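Local coordinates for protein 1,3,6,8-tetrahydroxynaphthalene synthase (Streptomyces coelicolor, PDB 1U0M) that condenses five malonyl-CoA units into a pentaketide and cyclises it to 1,3,6,8-tetrahydroxynaphthalene, a precursor of melanin and naphthoquinone metabolites, at residues R34-D39 against L178-T183; W229-V234 against H240-K245. All coordinates share one frame; numbering follows the deposited sequence.

Interaction 1: residues R34-D39 against L178-T183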
ATOM      1  N   ARG A  34      22.954 -26.134 -10.068  1.00 41.58           N
ATOM      2  CA  ARG A  34      24.225 -26.833 -10.092  1.00 43.16           C
ATOM      3  C   ARG A  34      25.170 -26.160 -11.064  1.00 43.62           C
ATOM      4  O   ARG A  34      26.279 -25.772 -10.699  1.00 44.73           O
ATOM      5  CB  ARG A  34      24.042 -28.289 -10.506  1.00 43.72           C
ATOM      6  CG  ARG A  34      24.403 -29.282  -9.431  1.00 45.61           C
ATOM      7  CD  ARG A  34      24.568 -30.658 -10.047  1.00 49.37           C
ATOM      8  NE  ARG A  34      23.400 -31.029 -10.847  1.00 53.26           N
ATOM      9  CZ  ARG A  34      22.266 -31.516 -10.344  1.00 54.00           C
ATOM     10  NH1 ARG A  34      22.136 -31.702  -9.034  1.00 54.52           N
ATOM     11  NH2 ARG A  34      21.260 -31.818 -11.157  1.00 52.36           N
ATOM     12  N   ARG A  35      24.733 -26.029 -12.309  1.00 43.29           N
ATOM     13  CA  ARG A  35      25.572 -25.404 -13.313  1.00 44.23           C
ATOM     14  C   ARG A  35      25.941 -23.976 -12.960  1.00 43.77           C
ATOM     15  O   ARG A  35      27.074 -23.549 -13.183  1.00 44.28           O
ATOM     16  CB  ARG A  35      24.893 -25.445 -14.688  1.00 45.38           C
ATOM     17  CG  ARG A  35      25.269 -26.686 -15.494  1.00 51.06           C
ATOM     18  CD  ARG A  35      24.930 -26.531 -16.963  1.00 54.91           C
ATOM     19  NE  ARG A  35      23.542 -26.872 -17.244  1.00 58.55           N
ATOM     20  CZ  ARG A  35      23.101 -28.114 -17.401  1.00 61.53           C
ATOM     21  NH1 ARG A  35      23.949 -29.132 -17.309  1.00 64.17           N
ATOM     22  NH2 ARG A  35      21.816 -28.339 -17.641  1.00 64.23           N
ATOM     23  N   ARG A  36      25.003 -23.246 -12.374  1.00 43.14           N
ATOM     24  CA  ARG A  36      25.253 -21.856 -12.029  1.00 43.67           C
ATOM     25  C   ARG A  36      25.952 -21.614 -10.690  1.00 43.64           C
ATOM     26  O   ARG A  36      26.266 -20.475 -10.359  1.00 44.86           O
ATOM     27  CB  ARG A  36      23.938 -21.069 -12.102  1.00 45.18           C
ATOM     28  CG  ARG A  36      23.289 -21.112 -13.499  1.00 46.62           C
ATOM     29  CD  ARG A  36      21.844 -20.618 -13.500  1.00 49.98           C
ATOM     30  NE  ARG A  36      21.735 -19.182 -13.248  1.00 54.88           N
ATOM     31  CZ  ARG A  36      21.937 -18.234 -14.163  1.00 56.93           C
ATOM     32  NH1 ARG A  36      22.256 -18.559 -15.411  1.00 55.86           N
ATOM     33  NH2 ARG A  36      21.824 -16.954 -13.823  1.00 56.38           N
ATOM     34  N   HIS A  37      26.212 -22.665  -9.918  1.00 42.31           N
ATOM     35  CA  HIS A  37      26.885 -22.471  -8.633  1.00 41.40           C
ATOM     36  C   HIS A  37      27.820 -23.606  -8.271  1.00 42.03           C
ATOM     37  O   HIS A  37      28.092 -23.850  -7.100  1.00 39.72           O
ATOM     38  CB  HIS A  37      25.864 -22.271  -7.515  1.00 39.00           C
ATOM     39  CG  HIS A  37      25.009 -21.061  -7.702  1.00 41.82           C
ATOM     40  ND1 HIS A  37      23.865 -21.067  -8.471  1.00 43.40           N
ATOM     41  CD2 HIS A  37      25.167 -19.787  -7.273  1.00 41.38           C
ATOM     42  CE1 HIS A  37      23.357 -19.849  -8.509  1.00 41.71           C
ATOM     43  NE2 HIS A  37      24.128 -19.054  -7.791  1.00 42.25           N
ATOM     44  N   THR A  38      28.318 -24.289  -9.291  1.00 45.58           N
ATOM     45  CA  THR A  38      29.229 -25.410  -9.095  1.00 50.62           C
ATOM     46  C   THR A  38      30.318 -25.202  -8.031  1.00 50.84           C
ATOM     47  O   THR A  38      30.709 -26.143  -7.340  1.00 50.98           O
ATOM     48  CB  THR A  38      29.913 -25.794 -10.421  1.00 52.22           C
ATOM     49  OG1 THR A  38      30.978 -26.710 -10.147  1.00 57.88           O
ATOM     50  CG2 THR A  38      30.474 -24.567 -11.119  1.00 51.31           C
ATOM     51  N   ASP A  39      30.802 -23.975  -7.886  1.00 51.37           N
ATOM     52  CA  ASP A  39      31.851 -23.705  -6.908  1.00 52.57           C
ATOM     53  C   ASP A  39      31.335 -23.318  -5.535  1.00 52.16           C
ATOM     54  O   ASP A  39      32.107 -23.243  -4.583  1.00 53.07           O
ATOM     55  CB  ASP A  39      32.773 -22.607  -7.428  1.00 55.66           C
ATOM     56  CG  ASP A  39      33.561 -23.045  -8.643  1.00 58.81           C
ATOM     57  OD1 ASP A  39      34.109 -22.171  -9.347  1.00 61.19           O
ATOM     58  OD2 ASP A  39      33.638 -24.267  -8.890  1.00 60.39           O
ATOM     59  N   LEU A 178      10.525 -11.938 -11.411  1.00 28.32           N
ATOM     60  CA  LEU A 178      11.081 -10.632 -11.763  1.00 27.69           C
ATOM     61  C   LEU A 178      11.899 -10.023 -10.630  1.00 28.27           C
ATOM     62  O   LEU A 178      12.324  -8.877 -10.702  1.00 28.52           O
ATOM     63  CB  LEU A 178       9.964  -9.675 -12.189  1.00 28.20           C
ATOM     64  CG  LEU A 178       9.356 -10.010 -13.562  1.00 28.40           C
ATOM     65  CD1 LEU A 178      10.471 -10.046 -14.613  1.00 30.93           C
ATOM     66  CD2 LEU A 178       8.667 -11.365 -13.529  1.00 37.79           C
ATOM     67  N   CYS A 179      12.112 -10.804  -9.582  1.00 29.17           N
ATOM     68  CA  CYS A 179      12.902 -10.357  -8.454  1.00 30.56           C
ATOM     69  C   CYS A 179      14.103 -11.270  -8.311  1.00 30.74           C
ATOM     70  O   CYS A 179      14.764 -11.271  -7.292  1.00 32.48           O
ATOM     71  CB  CYS A 179      12.063 -10.347  -7.174  1.00 29.77           C
ATOM     72  SG  CYS A 179      10.868  -8.976  -7.107  1.00 31.89           S
ATOM     73  N   TYR A 180      14.386 -12.048  -9.351  1.00 33.08           N
ATOM     74  CA  TYR A 180      15.544 -12.944  -9.339  1.00 33.25           C
ATOM     75  C   TYR A 180      16.805 -12.086  -9.425  1.00 32.90           C
ATOM     76  O   TYR A 180      16.925 -11.253 -10.327  1.00 34.39           O
ATOM     77  CB  TYR A 180      15.494 -13.905 -10.532  1.00 32.37           C
ATOM     78  CG  TYR A 180      16.772 -14.697 -10.715  1.00 33.89           C
ATOM     79  CD1 TYR A 180      17.214 -15.601  -9.733  1.00 32.17           C
ATOM     80  CD2 TYR A 180      17.571 -14.504 -11.836  1.00 28.93           C
ATOM     81  CE1 TYR A 180      18.427 -16.277  -9.872  1.00 32.61           C
ATOM     82  CE2 TYR A 180      18.778 -15.170 -11.984  1.00 31.58           C
ATOM     83  CZ  TYR A 180      19.203 -16.051 -11.001  1.00 33.94           C
ATOM     84  OH  TYR A 180      20.418 -16.673 -11.141  1.00 36.57           O
ATOM     85  N   GLN A 181      17.741 -12.289  -8.496  1.00 32.82           N
ATOM     86  CA  GLN A 181      18.987 -11.519  -8.458  1.00 29.72           C
ATOM     87  C   GLN A 181      20.225 -12.406  -8.530  1.00 32.48           C
ATOM     88  O   GLN A 181      20.701 -12.910  -7.504  1.00 32.50           O
ATOM     89  CB  GLN A 181      19.070 -10.694  -7.173  1.00 27.29           C
ATOM     90  CG  GLN A 181      17.838  -9.878  -6.849  1.00 27.24           C
ATOM     91  CD  GLN A 181      17.680  -8.626  -7.701  1.00 27.06           C
ATOM     92  OE1 GLN A 181      16.651  -7.967  -7.631  1.00 24.59           O
ATOM     93  NE2 GLN A 181      18.698  -8.287  -8.482  1.00 20.16           N
ATOM     94  N   PRO A 182      20.790 -12.577  -9.736  1.00 34.65           N
ATOM     95  CA  PRO A 182      21.984 -13.405  -9.950  1.00 36.11           C
ATOM     96  C   PRO A 182      23.062 -13.147  -8.904  1.00 37.03           C
ATOM     97  O   PRO A 182      23.803 -14.058  -8.516  1.00 38.99           O
ATOM     98  CB  PRO A 182      22.441 -12.992 -11.342  1.00 36.59           C
ATOM     99  CG  PRO A 182      21.176 -12.645 -12.016  1.00 35.27           C
ATOM    100  CD  PRO A 182      20.437 -11.858 -10.973  1.00 34.19           C
ATOM    101  N   THR A 183      23.133 -11.901  -8.452  1.00 35.36           N
ATOM    102  CA  THR A 183      24.108 -11.477  -7.456  1.00 35.67           C
ATOM    103  C   THR A 183      23.948 -12.074  -6.053  1.00 37.65           C
ATOM    104  O   THR A 183      24.932 -12.211  -5.334  1.00 38.89           O
ATOM    105  CB  THR A 183      24.106  -9.942  -7.319  1.00 34.87           C
ATOM    106  OG1 THR A 183      22.795  -9.500  -6.963  1.00 38.13           O
ATOM    107  CG2 THR A 183      24.505  -9.288  -8.628  1.00 34.64           C
TER
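Arg36, near the C-terminal end of helix 26-37, reaches across to Tyr180 and touches it through a single polar bond at the surface of this thiolase-fold polyketide synthase. Tyr180 belongs to the loop that leads from strand 167-175 to helix 187-195, so the contact links a peripheral helix to a loop leaving the central sheet. The two side chains approach from opposite directions. In Arg36, CG lies anti to the carbonyl carbon, the next torsion is extended, and a bend at chi3 (69°) turns the guanidinium toward the loop. Tyr180 has CG anti to its backbone N, and its hydroxyl meets the guanidinium of Arg36. The donor is NH2 of Arg36, and Tyr180 OH sits near the guanidinium plane at the edge of the group. NH2 in turn lies at the edge of the Tyr180 ring, near its plane, and the ring and guanidinium planes are 54° apart, so the groups do not stack. Within the loop, Pro182 N lies over one face of the Tyr180 ring, 3.9 Å above its plane and offset toward the rim. Tyr180 O is held by Arg76, while its hydroxyl has a second, weak partner in a polyethylene glycol molecule, probably from the crystallisation liquor. The backbones stay well apart, with 9.3 Å between Arg36 CA and Pro182 CA. The link therefore rests on one bond, Arg36 NH2 to Tyr180 OH, 3.0 Å long with an angle of 156° at the hydrogen.

Interaction 2: residues W229-V234 against H240-K245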
ATOM      1  N   TRP A 229      13.176 -10.145   9.558  1.00 39.05           N
ATOM      2  CA  TRP A 229      13.224 -11.580   9.275  1.00 39.84           C
ATOM      3  C   TRP A 229      12.724 -11.991   7.890  1.00 37.82           C
ATOM      4  O   TRP A 229      13.222 -12.954   7.320  1.00 36.12           O
ATOM      5  CB  TRP A 229      12.506 -12.330  10.390  1.00 44.81           C
ATOM      6  CG  TRP A 229      13.352 -12.353  11.637  1.00 50.81           C
ATOM      7  CD1 TRP A 229      14.350 -11.472  11.967  1.00 50.71           C
ATOM      8  CD2 TRP A 229      13.317 -13.327  12.686  1.00 53.20           C
ATOM      9  NE1 TRP A 229      14.941 -11.843  13.149  1.00 53.81           N
ATOM     10  CE2 TRP A 229      14.327 -12.976  13.615  1.00 54.22           C
ATOM     11  CE3 TRP A 229      12.536 -14.460  12.933  1.00 54.33           C
ATOM     12  CZ2 TRP A 229      14.573 -13.723  14.769  1.00 53.80           C
ATOM     13  CZ3 TRP A 229      12.784 -15.203  14.083  1.00 55.89           C
ATOM     14  CH2 TRP A 229      13.794 -14.828  14.986  1.00 54.56           C
ATOM     15  N   ILE A 230      11.754 -11.253   7.349  1.00 37.42           N
ATOM     16  CA  ILE A 230      11.229 -11.507   6.001  1.00 35.26           C
ATOM     17  C   ILE A 230      11.093 -10.111   5.392  1.00 35.21           C
ATOM     18  O   ILE A 230      10.093  -9.419   5.583  1.00 34.94           O
ATOM     19  CB  ILE A 230       9.871 -12.214   6.034  1.00 36.53           C
ATOM     20  CG1 ILE A 230       9.920 -13.392   7.021  1.00 36.17           C
ATOM     21  CG2 ILE A 230       9.544 -12.734   4.638  1.00 35.16           C
ATOM     22  CD1 ILE A 230       8.645 -14.215   7.100  1.00 33.77           C
ATOM     23  N   MET A 231      12.120  -9.699   4.660  1.00 35.43           N
ATOM     24  CA  MET A 231      12.156  -8.353   4.110  1.00 35.26           C
ATOM     25  C   MET A 231      12.841  -8.204   2.764  1.00 32.11           C
ATOM     26  O   MET A 231      13.437  -9.133   2.223  1.00 31.35           O
ATOM     27  CB  MET A 231      12.907  -7.451   5.082  1.00 35.22           C
ATOM     28  CG  MET A 231      14.398  -7.812   5.129  1.00 35.39           C
ATOM     29  SD  MET A 231      15.325  -6.937   6.380  1.00 39.22           S
ATOM     30  CE  MET A 231      15.513  -5.303   5.574  1.00 37.99           C
ATOM     31  N   TYR A 232      12.785  -6.978   2.269  1.00 29.98           N
ATOM     32  CA  TYR A 232      13.414  -6.623   1.018  1.00 31.04           C
ATOM     33  C   TYR A 232      14.613  -5.705   1.253  1.00 28.25           C
ATOM     34  O   TYR A 232      14.553  -4.813   2.081  1.00 29.90           O
ATOM     35  CB  TYR A 232      12.413  -5.865   0.126  1.00 30.91           C
ATOM     36  CG  TYR A 232      11.631  -6.699  -0.861  1.00 25.85           C
ATOM     37  CD1 TYR A 232      10.453  -6.209  -1.419  1.00 27.68           C
ATOM     38  CD2 TYR A 232      12.077  -7.953  -1.262  1.00 25.34           C
ATOM     39  CE1 TYR A 232       9.738  -6.939  -2.357  1.00 27.31           C
ATOM     40  CE2 TYR A 232      11.372  -8.704  -2.198  1.00 24.18           C
ATOM     41  CZ  TYR A 232      10.201  -8.184  -2.748  1.00 29.58           C
ATOM     42  OH  TYR A 232       9.507  -8.883  -3.709  1.00 28.49           O
ATOM     43  N   ASP A 233      15.708  -5.954   0.556  1.00 29.16           N
ATOM     44  CA  ASP A 233      16.850  -5.033   0.576  1.00 27.46           C
ATOM     45  C   ASP A 233      16.562  -4.323  -0.760  1.00 27.20           C
ATOM     46  O   ASP A 233      16.422  -4.986  -1.784  1.00 24.72           O
ATOM     47  CB  ASP A 233      18.186  -5.781   0.473  1.00 32.26           C
ATOM     48  CG  ASP A 233      18.918  -5.892   1.821  1.00 33.61           C
ATOM     49  OD1 ASP A 233      19.885  -6.676   1.902  1.00 38.64           O
ATOM     50  OD2 ASP A 233      18.541  -5.204   2.790  1.00 31.15           O
ATOM     51  N   VAL A 234      16.425  -2.999  -0.751  1.00 29.63           N
ATOM     52  CA  VAL A 234      16.115  -2.256  -1.980  1.00 29.55           C
ATOM     53  C   VAL A 234      17.353  -1.604  -2.589  1.00 29.16           C
ATOM     54  O   VAL A 234      17.876  -0.621  -2.063  1.00 29.00           O
ATOM     55  CB  VAL A 234      15.060  -1.174  -1.715  1.00 31.24           C
ATOM     56  CG1 VAL A 234      14.749  -0.422  -3.010  1.00 28.25           C
ATOM     57  CG2 VAL A 234      13.790  -1.824  -1.138  1.00 30.84           C
ATOM     58  N   HIS A 240      15.771  -7.262  -3.361  1.00 27.14           N
ATOM     59  CA  HIS A 240      16.501  -8.453  -2.946  1.00 28.52           C
ATOM     60  C   HIS A 240      15.787  -9.010  -1.709  1.00 27.98           C
ATOM     61  O   HIS A 240      15.740  -8.376  -0.656  1.00 28.62           O
ATOM     62  CB  HIS A 240      17.965  -8.112  -2.599  1.00 26.30           C
ATOM     63  CG  HIS A 240      18.779  -7.660  -3.770  1.00 26.67           C
ATOM     64  ND1 HIS A 240      18.475  -6.526  -4.498  1.00 28.07           N
ATOM     65  CD2 HIS A 240      19.911  -8.165  -4.319  1.00 22.01           C
ATOM     66  CE1 HIS A 240      19.389  -6.352  -5.438  1.00 24.76           C
ATOM     67  NE2 HIS A 240      20.270  -7.334  -5.351  1.00 23.74           N
ATOM     68  N   PHE A 241      15.226 -10.198  -1.858  1.00 28.40           N
ATOM     69  CA  PHE A 241      14.486 -10.844  -0.793  1.00 30.31           C
ATOM     70  C   PHE A 241      15.378 -11.499   0.265  1.00 32.35           C
ATOM     71  O   PHE A 241      16.269 -12.282  -0.058  1.00 31.87           O
ATOM     72  CB  PHE A 241      13.546 -11.894  -1.396  1.00 26.53           C
ATOM     73  CG  PHE A 241      12.554 -12.440  -0.421  1.00 26.96           C
ATOM     74  CD1 PHE A 241      11.647 -11.593   0.210  1.00 25.07           C
ATOM     75  CD2 PHE A 241      12.523 -13.799  -0.124  1.00 27.57           C
ATOM     76  CE1 PHE A 241      10.717 -12.092   1.126  1.00 26.24           C
ATOM     77  CE2 PHE A 241      11.589 -14.305   0.798  1.00 28.63           C
ATOM     78  CZ  PHE A 241      10.692 -13.450   1.415  1.00 23.31           C
ATOM     79  N   LEU A 242      15.114 -11.178   1.528  1.00 34.34           N
ATOM     80  CA  LEU A 242      15.874 -11.721   2.648  1.00 37.25           C
ATOM     81  C   LEU A 242      14.951 -12.496   3.581  1.00 39.10           C
ATOM     82  O   LEU A 242      13.956 -11.963   4.100  1.00 40.08           O
ATOM     83  CB  LEU A 242      16.562 -10.600   3.429  1.00 39.31           C
ATOM     84  CG  LEU A 242      17.844  -9.973   2.867  1.00 42.36           C
ATOM     85  CD1 LEU A 242      17.633  -9.456   1.458  1.00 43.65           C
ATOM     86  CD2 LEU A 242      18.263  -8.842   3.776  1.00 43.20           C
ATOM     87  N   LEU A 243      15.283 -13.762   3.786  1.00 40.45           N
ATOM     88  CA  LEU A 243      14.500 -14.628   4.646  1.00 45.19           C
ATOM     89  C   LEU A 243      15.427 -15.260   5.686  1.00 47.69           C
ATOM     90  O   LEU A 243      16.284 -16.086   5.352  1.00 49.77           O
ATOM     91  CB  LEU A 243      13.833 -15.700   3.794  1.00 45.30           C
ATOM     92  CG  LEU A 243      12.799 -16.614   4.441  1.00 46.35           C
ATOM     93  CD1 LEU A 243      11.627 -15.813   4.996  1.00 42.68           C
ATOM     94  CD2 LEU A 243      12.339 -17.598   3.388  1.00 44.96           C
ATOM     95  N   ASP A 244      15.257 -14.849   6.942  1.00 48.95           N
ATOM     96  CA  ASP A 244      16.069 -15.346   8.049  1.00 50.14           C
ATOM     97  C   ASP A 244      15.878 -16.844   8.271  1.00 50.23           C
ATOM     98  O   ASP A 244      14.761 -17.356   8.254  1.00 48.56           O
ATOM     99  CB  ASP A 244      15.726 -14.587   9.337  1.00 50.64           C
ATOM    100  CG  ASP A 244      16.698 -14.877  10.473  1.00 51.29           C
ATOM    101  OD1 ASP A 244      17.440 -13.953  10.874  1.00 51.71           O
ATOM    102  OD2 ASP A 244      16.721 -16.022  10.967  1.00 50.25           O
ATOM    103  N   LYS A 245      16.993 -17.528   8.481  1.00 52.70           N
ATOM    104  CA  LYS A 245      17.034 -18.969   8.719  1.00 54.09           C
ATOM    105  C   LYS A 245      16.032 -19.401   9.782  1.00 53.26           C
ATOM    106  O   LYS A 245      15.502 -20.507   9.729  1.00 53.33           O
ATOM    107  CB  LYS A 245      18.436 -19.368   9.179  1.00 56.79           C
ATOM    108  CG  LYS A 245      19.590 -18.873   8.291  1.00 60.22           C
ATOM    109  CD  LYS A 245      19.582 -17.347   8.046  1.00 61.27           C
ATOM    110  CE  LYS A 245      19.393 -16.534   9.328  1.00 62.26           C
ATOM    111  NZ  LYS A 245      20.409 -16.819  10.379  1.00 62.77           N
TER
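Leu242 lays its branched end against the carboxylate of Asp233, the two side chains crossing at about a right angle. Both methyls take part: CD2 of Leu242 comes to 3.3 Å from OD1 of Asp233, and CD1 packs on the same oxygen and on CG of Asp233. CG of Leu242, anti to the carbonyl carbon (chi1 -78°), turns these methyls to Asp233. CB of Leu242 touches CG of Met231 at 3.9 Å. The backbones are joined by hydrogen bonds. Met231 and Leu242 form a hydrogen-bonded pair, in which Leu242 N gives its hydrogen to Met231 O at 2.7 Å. Asp233 and His240 make the next such pair, Asp233 N to His240 O also being 2.7 Å. These bonds belong to an antiparallel beta hairpin, strands 230-235 and 238-243. Its other face carries Ile230, Tyr232, Phe241 and Leu243: CG2 of Ile230 touches CZ of Phe241 at 3.5 Å, and CE2 of Tyr232 meets CD1 of the same ring. This is the face near the active site, for the Phe241 side chain lies about 5 Å from that of Cys146, the catalytic cysteine inferred by similarity, and its ring also meets Phe196. Tyr232 is bonded through OH to Cys114 O and packs on Met119 of the second subunit. At the other end of the contact, Trp229 offers a ring face to Asp244, whose CB makes a CH-pi contact 4.3 Å from the centroid of the five-membered ring. The carboxylate is nearly parallel to the indole, 19° between planes; its OD1 is salt-bridged to Arg246. Alongside, Asp244 N donates to Trp229 O at 2.8 Å and 175°.

In the fold
From the N terminus, helix 26-37 comes first, and interaction 1 joins its end to the loop 178-183, closing a span of 138 residues within the N-terminal chalcone/stilbene synthase domain. Interaction 2 opens only after that span has ended: it closes the short turn between strands 230-235 and 238-243, in the C-terminal one. The two therefore follow in series, neither nested nor crossed. Their centres are about 17 Å apart, yet they meet in space, since the 178-183 loop packs on the hairpin where Thr183 reaches His240 and Cys179 lies beside Tyr232. That loop thus connects the outlying helix to a hairpin that also packs against the second subunit.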